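Local coordinates for metal-dependent phosphohydrolase, HDOD domain-containing (Geobacter sulfurreducens, PDB 3HC1), which is of unknown function but binds two iron ions in an HD-type site, consistent with a metal-dependent phosphohydrolase of the HDOD family, at residues W120-G125 / V299-L305; A148-D153 / V234-D238; Y240-L246 / L288-I292; L261-W267 / F279-V285. The contacts are given in a common frame with arbitrary orientation. Where two conformers were deposited one is given. Residues are numbered along the deposited sequence.

Interaction 1. Residues W120-G125 / V299-L305. With FE (Fe (III) ion), chain C.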
# COMPACT_ATOMS: atom_id res chain seq x y z
N TRP A 120 3.50 -3.85 8.00
CA TRP A 120 3.86 -4.51 6.77
C TRP A 120 2.77 -5.43 6.21
O TRP A 120 2.39 -5.33 5.04
CB TRP A 120 5.19 -5.28 6.96
CG TRP A 120 5.55 -6.16 5.79
CD1 TRP A 120 5.56 -7.52 5.75
CD2 TRP A 120 6.00 -5.72 4.50
NE1 TRP A 120 5.98 -7.96 4.51
CE2 TRP A 120 6.24 -6.86 3.72
CE3 TRP A 120 6.18 -4.46 3.93
CZ2 TRP A 120 6.67 -6.78 2.39
CZ3 TRP A 120 6.60 -4.37 2.63
CH2 TRP A 120 6.87 -5.54 1.86
N ALA A 121 2.26 -6.32 7.05
CA ALA A 121 1.25 -7.28 6.62
C ALA A 121 0.01 -6.55 6.06
O ALA A 121 -0.52 -6.91 5.01
CB ALA A 121 0.85 -8.27 7.82
N HIS A 122 -0.43 -5.52 6.77
CA HIS A 122 -1.57 -4.72 6.32
C HIS A 122 -1.30 -4.02 4.97
O HIS A 122 -2.16 -3.98 4.07
CB HIS A 122 -1.90 -3.66 7.38
CG HIS A 122 -2.88 -2.62 6.91
ND1 HIS A 122 -4.18 -2.93 6.59
CD2 HIS A 122 -2.72 -1.30 6.63
CE1 HIS A 122 -4.80 -1.82 6.21
NE2 HIS A 122 -3.94 -0.83 6.21
N SER A 123 -0.09 -3.46 4.84
CA SER A 123 0.32 -2.74 3.63
C SER A 123 0.44 -3.68 2.44
O SER A 123 -0.08 -3.36 1.33
CB SER A 123 1.62 -1.96 3.86
OG SER A 123 1.42 -0.93 4.85
N LEU A 124 1.10 -4.83 2.65
CA LEU A 124 1.18 -5.87 1.62
C LEU A 124 -0.20 -6.39 1.21
O LEU A 124 -0.45 -6.61 0.03
CB LEU A 124 2.05 -7.04 2.07
CG LEU A 124 2.40 -8.12 1.02
CD1 LEU A 124 3.03 -7.49 -0.26
CD2 LEU A 124 3.36 -9.13 1.67
N GLY A 125 -1.09 -6.56 2.18
CA GLY A 125 -2.47 -7.02 1.91
C GLY A 125 -3.22 -6.03 1.04
O GLY A 125 -3.80 -6.40 0.04
N VAL A 299 0.55 -13.33 2.79
CA VAL A 299 1.11 -12.12 3.37
C VAL A 299 1.96 -12.40 4.61
O VAL A 299 3.11 -11.93 4.71
CB VAL A 299 0.01 -11.08 3.70
CG1 VAL A 299 0.55 -9.99 4.56
CG2 VAL A 299 -0.55 -10.49 2.42
N ASP A 300 1.42 -13.19 5.54
CA ASP A 300 2.06 -13.38 6.83
C ASP A 300 3.33 -14.16 6.68
O ASP A 300 4.25 -14.03 7.49
CB ASP A 300 1.14 -14.13 7.78
CG ASP A 300 0.07 -13.24 8.40
OD1 ASP A 300 0.09 -11.98 8.24
OD2 ASP A 300 -0.80 -13.81 9.07
N GLU A 301 3.39 -14.99 5.66
CA GLU A 301 4.51 -15.88 5.54
C GLU A 301 5.70 -15.32 4.78
O GLU A 301 6.81 -15.80 4.97
CB GLU A 301 4.03 -17.20 4.95
CG GLU A 301 3.24 -18.02 6.00
CD GLU A 301 2.14 -18.90 5.39
OE1 GLU A 301 2.32 -19.43 4.28
OE2 GLU A 301 1.08 -19.04 6.05
N LEU A 302 5.50 -14.26 3.99
CA LEU A 302 6.50 -13.92 2.96
C LEU A 302 7.83 -13.48 3.55
O LEU A 302 8.87 -14.09 3.28
CB LEU A 302 5.99 -12.83 2.02
CG LEU A 302 7.03 -12.33 1.02
CD1 LEU A 302 7.32 -13.41 -0.02
CD2 LEU A 302 6.56 -11.05 0.38
N PHE A 303 7.78 -12.37 4.29
CA PHE A 303 8.92 -11.91 5.06
C PHE A 303 8.39 -11.87 6.49
O PHE A 303 7.21 -11.50 6.74
CB PHE A 303 9.39 -10.51 4.64
CG PHE A 303 9.89 -10.40 3.20
CD1 PHE A 303 10.95 -11.17 2.74
CD2 PHE A 303 9.31 -9.47 2.32
CE1 PHE A 303 11.41 -11.05 1.44
CE2 PHE A 303 9.76 -9.33 1.02
CZ PHE A 303 10.81 -10.13 0.57
N LEU A 304 9.29 -12.25 7.41
CA LEU A 304 9.07 -12.19 8.85
C LEU A 304 9.72 -10.91 9.38
O LEU A 304 10.96 -10.83 9.40
CB LEU A 304 9.76 -13.43 9.49
N LEU A 305 8.93 -9.91 9.79
CA LEU A 305 9.51 -8.65 10.30
C LEU A 305 9.47 -8.57 11.83
O LEU A 305 8.59 -9.30 12.31
CB LEU A 305 8.76 -7.44 9.77
CG LEU A 305 8.46 -7.22 8.29
CD1 LEU A 305 8.55 -5.69 8.08
CD2 LEU A 305 9.40 -7.95 7.36
OXT LEU A 305 10.21 -7.79 12.56
FE FE C . -4.46 1.31 5.92
O HOH W 1 5.71 -10.94 4.73
O HOH W 2 -5.29 3.09 5.67

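Interaction 2. Residues A148-D153 / V234-D238. With FE (Fe (III) ion), chain C; FE (Fe (III) ion), chain B.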
# COMPACT_ATOMS: atom_id res chain seq x y z
N ALA A 148 0.83 2.11 -5.20
CA ALA A 148 0.04 3.07 -4.40
C ALA A 148 -0.46 2.41 -3.10
O ALA A 148 -0.40 3.02 -2.03
CB ALA A 148 -1.11 3.69 -5.18
N GLY A 149 -0.90 1.16 -3.22
CA GLY A 149 -1.41 0.38 -2.09
C GLY A 149 -0.39 0.08 -1.02
O GLY A 149 -0.60 0.30 0.18
N LEU A 150 0.77 -0.41 -1.47
CA LEU A 150 1.84 -0.75 -0.54
C LEU A 150 2.35 0.49 0.20
O LEU A 150 2.85 0.36 1.32
CB LEU A 150 2.99 -1.43 -1.28
CG LEU A 150 4.05 -2.17 -0.46
CD1 LEU A 150 3.49 -3.07 0.60
CD2 LEU A 150 4.93 -2.99 -1.43
N LEU A 151 2.22 1.69 -0.41
CA LEU A 151 2.71 2.91 0.20
C LEU A 151 1.64 3.69 0.96
O LEU A 151 1.94 4.75 1.52
CB LEU A 151 3.30 3.86 -0.86
CG LEU A 151 4.56 3.30 -1.55
CD1 LEU A 151 4.93 4.19 -2.72
CD2 LEU A 151 5.68 3.27 -0.49
N HIS A 152 0.39 3.22 0.93
CA HIS A 152 -0.74 4.04 1.43
C HIS A 152 -0.62 4.55 2.89
O HIS A 152 -0.97 5.69 3.20
CB HIS A 152 -2.10 3.39 1.16
CG HIS A 152 -2.51 2.38 2.21
ND1 HIS A 152 -1.94 1.13 2.27
CD2 HIS A 152 -3.43 2.42 3.21
CE1 HIS A 152 -2.44 0.47 3.30
NE2 HIS A 152 -3.37 1.21 3.86
N ASP A 153 -0.12 3.67 3.75
CA ASP A 153 0.10 3.95 5.14
C ASP A 153 1.54 4.27 5.50
O ASP A 153 1.95 4.13 6.67
CB ASP A 153 -0.41 2.75 5.96
CG ASP A 153 -1.91 2.85 6.24
OD1 ASP A 153 -2.46 3.96 6.06
OD2 ASP A 153 -2.52 1.82 6.61
N VAL A 234 -7.43 1.59 -3.79
CA VAL A 234 -6.64 1.45 -2.54
C VAL A 234 -7.54 1.78 -1.35
O VAL A 234 -7.43 1.10 -0.30
CB VAL A 234 -5.38 2.33 -2.58
CG1 VAL A 234 -4.66 2.48 -1.14
CG2 VAL A 234 -4.40 1.85 -3.70
N ALA A 235 -8.41 2.79 -1.46
CA ALA A 235 -9.33 3.07 -0.33
C ALA A 235 -10.20 1.88 -0.07
O ALA A 235 -10.39 1.52 1.11
CB ALA A 235 -10.24 4.31 -0.54
N PHE A 236 -10.76 1.26 -1.13
CA PHE A 236 -11.56 0.04 -0.94
C PHE A 236 -10.74 -1.07 -0.30
O PHE A 236 -11.16 -1.69 0.71
CB PHE A 236 -12.25 -0.46 -2.23
CG PHE A 236 -13.00 -1.72 -2.04
CD1 PHE A 236 -12.36 -2.93 -2.08
CD2 PHE A 236 -14.35 -1.68 -1.69
CE1 PHE A 236 -13.03 -4.08 -1.83
CE2 PHE A 236 -15.02 -2.84 -1.45
CZ PHE A 236 -14.37 -4.03 -1.52
N ALA A 237 -9.56 -1.32 -0.85
CA ALA A 237 -8.70 -2.38 -0.33
C ALA A 237 -8.33 -2.18 1.15
O ALA A 237 -8.26 -3.15 1.91
CB ALA A 237 -7.44 -2.57 -1.21
N ASP A 238 -8.15 -0.94 1.57
CA ASP A 238 -7.81 -0.66 2.94
C ASP A 238 -8.98 -0.99 3.86
O ASP A 238 -8.83 -1.70 4.87
CB ASP A 238 -7.37 0.79 3.13
CG ASP A 238 -7.23 1.14 4.57
OD1 ASP A 238 -6.44 0.47 5.22
OD2 ASP A 238 -7.94 2.03 5.08
FE FE C . -4.46 1.31 5.92
FE FE B . -4.48 4.56 6.54
O HOH W 2 -5.29 3.09 5.67

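Interaction 3. Residues Y240-L246 / L288-I292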
# COMPACT_ATOMS: atom_id res chain seq x y z
N TYR A 240 -11.47 -2.98 3.22
CA TYR A 240 -11.67 -4.41 3.13
C TYR A 240 -10.73 -5.15 4.09
O TYR A 240 -11.18 -5.94 4.91
CB TYR A 240 -11.46 -4.94 1.70
CG TYR A 240 -11.66 -6.42 1.64
CD1 TYR A 240 -10.62 -7.30 1.92
CD2 TYR A 240 -12.90 -6.95 1.35
CE1 TYR A 240 -10.84 -8.65 1.91
CE2 TYR A 240 -13.12 -8.29 1.35
CZ TYR A 240 -12.11 -9.14 1.61
OH TYR A 240 -12.38 -10.48 1.62
N CYS A 241 -9.43 -4.86 3.99
CA CYS A 241 -8.41 -5.45 4.84
C CYS A 241 -8.69 -5.18 6.32
O CYS A 241 -8.59 -6.09 7.12
CB CYS A 241 -7.05 -4.98 4.46
SG CYS A 241 -6.48 -5.80 2.92
N THR A 242 -9.10 -3.95 6.65
CA THR A 242 -9.37 -3.58 8.04
C THR A 242 -10.55 -4.37 8.57
O THR A 242 -10.53 -4.80 9.71
CB THR A 242 -9.61 -2.07 8.16
OG1 THR A 242 -8.46 -1.41 7.64
CG2 THR A 242 -9.84 -1.62 9.63
N LEU A 243 -11.55 -4.56 7.73
CA LEU A 243 -12.75 -5.35 8.09
C LEU A 243 -12.58 -6.86 8.00
O LEU A 243 -13.39 -7.56 8.56
CB LEU A 243 -13.98 -4.91 7.27
CG LEU A 243 -14.58 -3.54 7.64
CD1 LEU A 243 -15.59 -3.07 6.54
CD2 LEU A 243 -15.20 -3.49 9.04
N ARG A 244 -11.55 -7.37 7.36
CA ARG A 244 -11.33 -8.81 7.21
C ARG A 244 -10.01 -9.28 7.82
O ARG A 244 -9.30 -10.09 7.24
CB ARG A 244 -11.37 -9.18 5.72
CG ARG A 244 -12.70 -8.93 5.03
CD ARG A 244 -13.83 -9.73 5.62
NE ARG A 244 -14.98 -9.85 4.73
CZ ARG A 244 -16.26 -9.99 5.13
NH1 ARG A 244 -16.57 -10.01 6.39
NH2 ARG A 244 -17.24 -10.11 4.25
N ARG A 245 -9.68 -8.73 8.98
CA ARG A 245 -8.60 -9.21 9.84
C ARG A 245 -7.22 -9.06 9.20
O ARG A 245 -6.35 -9.86 9.48
CB ARG A 245 -8.81 -10.67 10.29
CG ARG A 245 -10.20 -11.03 10.91
CD ARG A 245 -10.28 -12.54 11.22
NE ARG A 245 -11.22 -12.83 12.30
CZ ARG A 245 -12.41 -13.40 12.16
NH1 ARG A 245 -12.88 -13.77 10.97
NH2 ARG A 245 -13.16 -13.61 13.25
N LEU A 246 -7.04 -8.04 8.35
CA LEU A 246 -5.73 -7.79 7.75
C LEU A 246 -5.38 -6.29 7.96
O LEU A 246 -5.01 -5.58 7.04
CB LEU A 246 -5.74 -8.22 6.29
CG LEU A 246 -4.46 -8.27 5.43
CD1 LEU A 246 -3.32 -8.88 6.22
CD2 LEU A 246 -4.75 -9.01 4.14
N LEU A 288 -13.01 -12.07 -3.19
CA LEU A 288 -12.09 -11.66 -2.12
C LEU A 288 -12.35 -12.46 -0.84
O LEU A 288 -11.44 -13.05 -0.24
CB LEU A 288 -12.20 -10.15 -1.87
CG LEU A 288 -11.61 -9.29 -3.03
CD1 LEU A 288 -11.93 -7.84 -2.77
CD2 LEU A 288 -10.10 -9.53 -3.27
N ASP A 289 -13.62 -12.49 -0.45
CA ASP A 289 -14.02 -13.16 0.77
C ASP A 289 -13.69 -14.65 0.70
O ASP A 289 -13.28 -15.25 1.70
CB ASP A 289 -15.51 -12.97 0.99
CG ASP A 289 -15.86 -11.61 1.55
OD1 ASP A 289 -14.93 -10.80 1.85
OD2 ASP A 289 -17.07 -11.38 1.70
N SER A 290 -13.86 -15.25 -0.47
CA SER A 290 -13.51 -16.66 -0.65
C SER A 290 -11.99 -16.92 -0.56
O SER A 290 -11.56 -18.03 -0.30
CB SER A 290 -14.05 -17.21 -1.97
OG SER A 290 -13.19 -16.91 -3.06
N SER A 291 -11.16 -15.91 -0.78
CA SER A 291 -9.71 -16.15 -0.75
C SER A 291 -8.89 -15.40 0.31
O SER A 291 -7.63 -15.56 0.38
CB SER A 291 -9.14 -15.91 -2.16
OG SER A 291 -9.44 -14.60 -2.54
N ILE A 292 -9.57 -14.65 1.17
CA ILE A 292 -8.87 -13.80 2.14
C ILE A 292 -8.09 -14.60 3.20
O ILE A 292 -7.05 -14.18 3.60
CB ILE A 292 -9.83 -12.76 2.79
CG1 ILE A 292 -9.07 -11.72 3.59
CG2 ILE A 292 -10.89 -13.43 3.62
CD1 ILE A 292 -8.11 -10.90 2.84

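Interaction 4. Residues L261-W267 / F279-V285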
# COMPACT_ATOMS: atom_id res chain seq x y z
N LEU A 261 -19.26 -3.42 1.83
CA LEU A 261 -18.27 -3.58 0.77
C LEU A 261 -18.94 -3.52 -0.60
O LEU A 261 -18.43 -2.89 -1.55
CB LEU A 261 -17.51 -4.88 0.95
CG LEU A 261 -16.67 -5.04 2.22
CD1 LEU A 261 -16.21 -6.50 2.29
CD2 LEU A 261 -15.51 -4.08 2.28
N GLU A 262 -20.10 -4.16 -0.72
CA GLU A 262 -20.82 -4.16 -2.00
C GLU A 262 -21.28 -2.78 -2.44
O GLU A 262 -21.30 -2.52 -3.63
CB GLU A 262 -22.02 -5.10 -1.96
CG GLU A 262 -21.61 -6.57 -2.17
CD GLU A 262 -22.79 -7.55 -2.03
OE1 GLU A 262 -23.97 -7.12 -2.09
OE2 GLU A 262 -22.53 -8.77 -1.86
N ASN A 263 -21.70 -1.95 -1.47
CA ASN A 263 -22.21 -0.60 -1.72
C ASN A 263 -21.14 0.52 -1.59
O ASN A 263 -21.45 1.71 -1.68
CB ASN A 263 -23.34 -0.26 -0.71
CG ASN A 263 -24.51 -1.21 -0.80
OD1 ASN A 263 -24.67 -1.90 -1.77
ND2 ASN A 263 -25.30 -1.27 0.25
N HIS A 264 -19.90 0.13 -1.37
CA HIS A 264 -18.80 1.08 -1.14
C HIS A 264 -18.71 2.14 -2.26
O HIS A 264 -18.88 1.81 -3.43
CB HIS A 264 -17.49 0.32 -1.03
CG HIS A 264 -16.34 1.12 -0.46
ND1 HIS A 264 -15.63 2.03 -1.21
CD2 HIS A 264 -15.72 1.05 0.74
CE1 HIS A 264 -14.66 2.55 -0.46
NE2 HIS A 264 -14.70 1.97 0.72
N PRO A 265 -18.44 3.41 -1.89
CA PRO A 265 -18.40 4.48 -2.89
C PRO A 265 -17.32 4.35 -3.96
O PRO A 265 -17.42 4.99 -5.02
CB PRO A 265 -18.19 5.75 -2.04
CG PRO A 265 -17.79 5.29 -0.71
CD PRO A 265 -18.39 3.95 -0.52
N SER A 266 -16.29 3.55 -3.70
CA SER A 266 -15.22 3.37 -4.67
C SER A 266 -15.73 2.76 -5.97
O SER A 266 -15.17 3.05 -7.01
CB SER A 266 -14.09 2.51 -4.13
OG SER A 266 -13.32 3.19 -3.20
N TRP A 267 -16.76 1.92 -5.91
CA TRP A 267 -17.23 1.22 -7.10
C TRP A 267 -17.73 2.22 -8.13
O TRP A 267 -17.36 2.12 -9.26
CB TRP A 267 -18.29 0.16 -6.79
CG TRP A 267 -17.81 -0.89 -5.93
CD1 TRP A 267 -18.28 -1.22 -4.69
CD2 TRP A 267 -16.69 -1.75 -6.18
NE1 TRP A 267 -17.54 -2.25 -4.17
CE2 TRP A 267 -16.56 -2.59 -5.06
CE3 TRP A 267 -15.83 -1.94 -7.27
CZ2 TRP A 267 -15.58 -3.60 -4.99
CZ3 TRP A 267 -14.85 -2.89 -7.20
CH2 TRP A 267 -14.71 -3.72 -6.06
N PHE A 279 -17.99 -4.65 -14.77
CA PHE A 279 -17.67 -5.57 -13.69
C PHE A 279 -18.86 -5.69 -12.77
O PHE A 279 -19.77 -4.84 -12.77
CB PHE A 279 -16.43 -5.11 -12.92
CG PHE A 279 -16.57 -3.76 -12.25
CD1 PHE A 279 -17.12 -3.66 -10.99
CD2 PHE A 279 -16.12 -2.62 -12.88
CE1 PHE A 279 -17.24 -2.43 -10.36
CE2 PHE A 279 -16.21 -1.38 -12.25
CZ PHE A 279 -16.77 -1.29 -11.00
N ASP A 280 -18.86 -6.76 -11.97
CA ASP A 280 -19.86 -6.95 -10.99
C ASP A 280 -19.15 -6.92 -9.62
O ASP A 280 -18.52 -7.90 -9.23
CB ASP A 280 -20.58 -8.26 -11.25
CG ASP A 280 -21.68 -8.54 -10.25
OD1 ASP A 280 -21.88 -7.74 -9.32
OD2 ASP A 280 -22.35 -9.57 -10.41
N GLU A 281 -19.29 -5.81 -8.90
CA GLU A 281 -18.67 -5.68 -7.58
C GLU A 281 -19.18 -6.73 -6.57
O GLU A 281 -18.45 -7.11 -5.66
CB GLU A 281 -18.83 -4.25 -7.04
CG GLU A 281 -20.25 -3.79 -6.79
CD GLU A 281 -20.84 -3.05 -7.99
OE1 GLU A 281 -20.62 -3.51 -9.12
OE2 GLU A 281 -21.50 -2.03 -7.78
N LYS A 282 -20.40 -7.23 -6.74
CA LYS A 282 -20.89 -8.36 -5.91
C LYS A 282 -20.00 -9.60 -6.05
O LYS A 282 -19.59 -10.20 -5.06
CB LYS A 282 -22.34 -8.73 -6.27
CG LYS A 282 -23.38 -7.67 -5.90
CD LYS A 282 -24.81 -8.17 -6.17
CE LYS A 282 -25.15 -8.21 -7.69
NZ LYS A 282 -26.13 -9.31 -8.12
N LEU A 283 -19.67 -9.97 -7.27
CA LEU A 283 -18.80 -11.14 -7.51
C LEU A 283 -17.35 -10.89 -7.08
O LEU A 283 -16.69 -11.81 -6.59
CB LEU A 283 -18.85 -11.56 -8.97
CG LEU A 283 -20.27 -11.95 -9.43
CD1 LEU A 283 -20.30 -12.20 -10.96
CD2 LEU A 283 -20.83 -13.15 -8.64
N ILE A 284 -16.87 -9.66 -7.24
CA ILE A 284 -15.53 -9.31 -6.76
C ILE A 284 -15.44 -9.42 -5.23
O ILE A 284 -14.50 -10.00 -4.73
CB ILE A 284 -15.05 -7.90 -7.20
CG1 ILE A 284 -15.05 -7.75 -8.73
CG2 ILE A 284 -13.61 -7.59 -6.61
CD1 ILE A 284 -14.85 -6.33 -9.21
N VAL A 285 -16.39 -8.84 -4.50
CA VAL A 285 -16.39 -8.96 -3.06
C VAL A 285 -16.45 -10.44 -2.66
O VAL A 285 -15.70 -10.89 -1.80
CB VAL A 285 -17.54 -8.19 -2.39
CG1 VAL A 285 -17.59 -8.55 -0.86
CG2 VAL A 285 -17.34 -6.72 -2.58
O HOH W 3 -21.68 -0.67 -5.62

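Interaction 1. Residues W120-G125 / V299-L305
The C-terminal end of helix 281-302 and the tail that follows it pack against one flank of helix 116-136. Val-299 makes the closest backbone approach, its CA 5.8 Å from the CA of Ala-121. Val-299 CG1 lies 3.3 Å from Ala-121 O and 3.7 Å from Ala-121 CB, while Val-299 CG2 sits 4.0 Å from both Leu-124 CG and Gly-125 N, so the valine fits among three residues that are neighbours on one face of the helix. Asp-300 adds a marginal touch, OD1 to Ala-121 CB at 3.8 Å. One turn on from Val-299, Leu-302 CD2 meets Leu-124 CD2 at 3.9 Å. The helix then gives way to extended backbone. No direct hydrogen bond joins the segments; one water bridges them, accepting from Trp-120 NE1 (3.0 Å) and Phe-303 N (2.6 Å) and donating to Val-299 O (2.8 Å). The Phe-303 ring presents its edge, CD2, to Trp-120 CZ2 at 3.8 Å. At the C-terminus, Leu-305 places CD1 3.6 Å from Trp-120 CB and CD2 over a face of the indole, and its carboxylate forms a salt bridge with Arg-116. His-122 points away from this apolar seam, and its NE2 binds iron at 2.2 Å. Helix 116-136 thus carries tail packing on one flank and, on another, the first histidine of the H...HD...D metal motif of HD domains.

Interaction 2. Residues A148-D153 / V234-D238
Here the HD dyad that gives the HD domain its name, His-152 and Asp-153, meets Asp-238, the later aspartate of the H...HD...D motif, across an iron ion. Metal coordination is the main link between the segments: the iron of chain C is bound by His-152 NE2 at 2.3 Å, Asp-153 OD2 at 2.1 Å and Asp-238 OD1 at 2.2 Å, with His-122 and Glu-249 also among its ligands. Asp-153 bridges to the second iron, of chain B, through OD1 at 2.2 Å; His-193, His-217, His-218 and Glu-249 also bind that ion. No direct hydrogen bond joins the segments, and the 3.4 Å between His-152 NE2 and Asp-238 OD1 reflects their shared metal. Val-234 supplies the van der Waals contacts next to the site: its CG2 is 3.6 Å from Gly-149 N and 4.0 Å from Ala-148 CB, and its CG1 is 3.6 Å from His-152 CB. Helices 142-150 and 229-243 therefore come close, with the CA atoms of Gly-149 and Val-234 5.4 Å apart. Within segment 148-153, His-152 ND1 donates to Gly-149 O at 2.6 Å, which holds the imidazole so that NE2 can bind the metal. One water lies 2.0 Å from the chain C ion and 1.9 Å from the chain B ion.

Interaction 3. Residues Y240-L246 / L288-I292
Asp-289 takes three hydrogen bonds from the other segment. Arg-244 approaches it side-on in a bidentate salt bridge, NE donating to Asp-289 OD1 at 3.0 Å and NH2 to Asp-289 OD2 at 2.9 Å, with the carboxylate near the guanidinium plane. Tyr-240 OH donates to Asp-289 OD1 as well, at 2.6 Å. Tyr-240 lies in the last turn of helix 229-243, and Arg-244 is the first residue after it to leave helical geometry. Inward from this polar cluster, the Tyr-240 ring lies against helix 281-302: its CZ is 3.6 Å from Leu-288 CB, Leu-288 CD1 sits over one ring face, and Ile-292 CD1 meets the ring edge 3.7 Å from CE1. Ile-292 also packs by CG1 on Arg-244 CB (4.0 Å) and by CD1 on Leu-246 CD2 (4.1 Å). Helix 116-136 adds Ile-129, which touches both Tyr-240 and Ile-292. The tyrosine hydroxyl and the arginine charge are therefore both satisfied by one carboxylate, pairing polar bonds at the periphery with hydrocarbon contacts between the helices.

Interaction 4. Residues L261-W267 / F279-V285
Segment 261-267 leaves helix 257-263, turns through His-264 and Pro-265 and enters helix 266-273, whereas segment 279-285 starts extended and then opens helix 281-302. Their CA atoms come nearest at Glu-262 and Lys-282, 5.7 Å apart. Each helix start has a side-chain cap: His-264 ND1 accepts from Ser-266 N at 3.0 Å, and the N-cap Asp-280 OD1 accepts a weak bond from Lys-282 N, also at 3.0 Å. Trp-267 dominates the packing. Trp-267 NE1 donates to Leu-261 O at 2.8 Å, holding the indole across the turn, while Glu-281 CB makes a CH-pi contact 3.4 Å from the centroid of the five-membered ring of the indole. Phe-279 CE1 reaches Trp-267 CE3 at 3.4 Å, and Val-285 CG2 packs on Leu-261 CB at 4.0 Å. A water donates to Glu-262 O (2.7 Å) and Glu-281 OE2 (2.6 Å); Glu-281 also forms a salt bridge with Arg-271. In this all-helical neighbourhood, Phe-236 of helix 229-243 meets Leu-261, Trp-267 and Val-285, and Ile-133 of helix 116-136 touches the indole.

Helix 281-302 runs through interactions 4, 3 and 1 in turn, from its start to its C-terminal tail; the centres of interactions 4 and 1 are about 25 Å apart. Interactions 1 and 2 meet at the di-iron site, where His-122 NE2 lies 3.2 Å from His-152 NE2 and 3.0 Å from Asp-153 OD2. Interaction 3 reaches this site through the backbone, with Leu-246 O 2.8 Å from His-122 ND1 in a probable hydrogen bond. Helix 229-243 links interactions 2 and 3, and its Phe-236 CE2 packs 3.7 Å from Trp-267 CZ2 of interaction 4. Tyr-240 CD2 touches Leu-261 CD1 at 3.5 Å, joining interactions 3 and 4.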